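Local structure of oxalate oxidase (Hordeum vulgare, 1FI2) at the interface of chains A and B. The protein oxidises oxalate with dioxygen to carbon dioxide and hydrogen peroxide, as a manganese-containing homohexamer that also has superoxide dismutase activity. Numbering follows the deposited sequence. Chains: chain A/B, Oxalate oxidase.

The interface of chains A and B. Residues chain A 185, 189, 192-193; chain B 185, 189, 192-193.
Two copies of the C-terminal helix 187-196, one from each chain, pack across a two-fold axis in this apolar patch of the germin hexamer, a trimer of dimers; the patch alone does not show whether it holds a dimer together or joins dimers. This part of the seam is formed by valine and leucine side chains, with no polar atom of one chain in bonding range of the other. At its centre, on the axis, A:Val189 and B:Val189 bury the most surface and point at each other tip to tip. In each, CG1 is anti to the backbone N (chi1 177°), which carries that methyl toward its twin, with A:Val189 CG1 4.0 Å from B:Val189 CG1. The other methyl, CG2, lies beside the backbone N and meets CD2 of the partner's Leu192, which crosses obliquely. A short, branched valine suits this point, its two methyls serving two neighbours while the helices stay close.

A:Val185, in the loop just ahead of the helix, fills one outer end of the patch and B:Val185 the other. The CG1 of A:Val185, anti to the carbonyl carbon (chi1 -70°), is gripped by two consecutive leucines of chain B. B:Leu193 runs across it at about a right angle, its CD2 3.8 Å from A:Val185 CG1, whereas B:Leu192 comes in obliquely and sets its CD2 3.9 Å from the same methyl. Valine's compact branch keeps CG1 close to the backbone, where both leucine tips reach it, while A:Val185 CG2, in the crowded position between backbone N and carbonyl carbon, lies 4.1 Å from B:Leu193 CD2. The different first torsions help to bring both CD2 methyls to this valine: CG of B:Leu192 is anti to the backbone N, CG of B:Leu193 anti to the carbonyl carbon. Leucine suits these places since its longer arm carries a methyl over to a valine on the other chain. B:Leu192 CD2 also bridges the end and the centre, lying 4.1 Å from A:Val189 CG2.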
ATOM      1  N   VAL A 185      -7.707  34.758  22.466  1.00  8.82           N
ATOM      2  CA  VAL A 185      -8.041  36.155  22.261  1.00  9.82           C
ATOM      3  C   VAL A 185      -9.541  36.353  22.503  1.00 10.50           C
ATOM      4  O   VAL A 185     -10.295  35.379  22.544  1.00 10.48           O
ATOM      5  CB  VAL A 185      -7.693  36.709  20.870  1.00  9.90           C
ATOM      6  CG1 VAL A 185      -6.190  36.845  20.661  1.00 10.12           C
ATOM      7  CG2 VAL A 185      -8.293  35.850  19.764  1.00  9.99           C
ATOM      8  N   VAL A 189     -11.892  39.970  18.513  1.00  7.61           N
ATOM      9  CA  VAL A 189     -10.796  39.639  17.602  1.00  7.76           C
ATOM     10  C   VAL A 189     -11.228  38.502  16.680  1.00  7.48           C
ATOM     11  O   VAL A 189     -11.018  38.548  15.467  1.00  7.12           O
ATOM     12  CB  VAL A 189      -9.517  39.270  18.369  1.00  8.03           C
ATOM     13  CG1 VAL A 189      -8.398  38.862  17.421  1.00  8.33           C
ATOM     14  CG2 VAL A 189      -9.065  40.433  19.247  1.00  8.48           C
ATOM     15  N   LEU A 192     -13.620  39.786  14.067  1.00  7.85           N
ATOM     16  CA  LEU A 192     -12.930  40.570  13.044  1.00  8.33           C
ATOM     17  C   LEU A 192     -12.350  39.627  11.989  1.00  7.85           C
ATOM     18  O   LEU A 192     -12.494  39.848  10.789  1.00  8.70           O
ATOM     19  CB  LEU A 192     -11.823  41.424  13.650  1.00  8.39           C
ATOM     20  CG  LEU A 192     -10.878  42.136  12.676  1.00  9.09           C
ATOM     21  CD1 LEU A 192     -11.594  43.261  11.947  1.00  9.34           C
ATOM     22  CD2 LEU A 192      -9.651  42.654  13.408  1.00  9.43           C
ATOM     23  N   LEU A 193     -11.692  38.559  12.437  1.00  7.65           N
ATOM     24  CA  LEU A 193     -11.137  37.560  11.526  1.00  7.20           C
ATOM     25  C   LEU A 193     -12.220  36.906  10.686  1.00  7.34           C
ATOM     26  O   LEU A 193     -12.082  36.796   9.462  1.00  7.71           O
ATOM     27  CB  LEU A 193     -10.331  36.529  12.325  1.00  6.96           C
ATOM     28  CG  LEU A 193      -8.970  37.030  12.828  1.00  6.83           C
ATOM     29  CD1 LEU A 193      -8.547  36.281  14.081  1.00  6.88           C
ATOM     30  CD2 LEU A 193      -7.915  36.896  11.737  1.00  7.15           C
TER
ATOM     31  N   VAL B 185      -5.741  40.869   8.309  1.00  8.82           N
ATOM     32  CA  VAL B 185      -5.814  41.765   9.447  1.00  9.82           C
ATOM     33  C   VAL B 185      -4.482  42.508   9.588  1.00 10.50           C
ATOM     34  O   VAL B 185      -3.483  42.107   8.987  1.00 10.48           O
ATOM     35  CB  VAL B 185      -6.140  41.088  10.788  1.00  9.90           C
ATOM     36  CG1 VAL B 185      -7.579  40.590  10.850  1.00 10.12           C
ATOM     37  CG2 VAL B 185      -5.184  39.938  11.076  1.00  9.99           C
ATOM     38  N   VAL B 189      -2.847  42.919  15.217  1.00  7.61           N
ATOM     39  CA  VAL B 189      -3.677  41.752  15.518  1.00  7.76           C
ATOM     40  C   VAL B 189      -2.818  40.492  15.464  1.00  7.48           C
ATOM     41  O   VAL B 189      -2.884  39.636  16.348  1.00  7.12           O
ATOM     42  CB  VAL B 189      -4.871  41.647  14.558  1.00  8.03           C
ATOM     43  CG1 VAL B 189      -5.696  40.397  14.831  1.00  8.33           C
ATOM     44  CG2 VAL B 189      -5.751  42.889  14.659  1.00  8.48           C
ATOM     45  N   LEU B 192      -0.618  40.287  18.517  1.00  7.85           N
ATOM     46  CA  LEU B 192      -1.381  39.912  19.707  1.00  8.33           C
ATOM     47  C   LEU B 192      -1.523  38.390  19.759  1.00  7.85           C
ATOM     48  O   LEU B 192      -1.307  37.766  20.795  1.00  8.70           O
ATOM     49  CB  LEU B 192      -2.756  40.569  19.715  1.00  8.39           C
ATOM     50  CG  LEU B 192      -3.746  40.103  20.789  1.00  9.09           C
ATOM     51  CD1 LEU B 192      -3.313  40.575  22.168  1.00  9.34           C
ATOM     52  CD2 LEU B 192      -5.150  40.583  20.463  1.00  9.43           C
ATOM     53  N   LEU B 193      -1.883  37.784  18.629  1.00  7.65           N
ATOM     54  CA  LEU B 193      -2.002  36.330  18.542  1.00  7.20           C
ATOM     55  C   LEU B 193      -0.680  35.642  18.836  1.00  7.34           C
ATOM     56  O   LEU B 193      -0.630  34.695  19.629  1.00  7.71           O
ATOM     57  CB  LEU B 193      -2.556  35.942  17.166  1.00  6.96           C
ATOM     58  CG  LEU B 193      -4.054  36.216  16.978  1.00  6.83           C
ATOM     59  CD1 LEU B 193      -4.383  36.439  15.511  1.00  6.88           C
ATOM     60  CD2 LEU B 193      -4.881  35.070  17.548  1.00  7.15           C
TER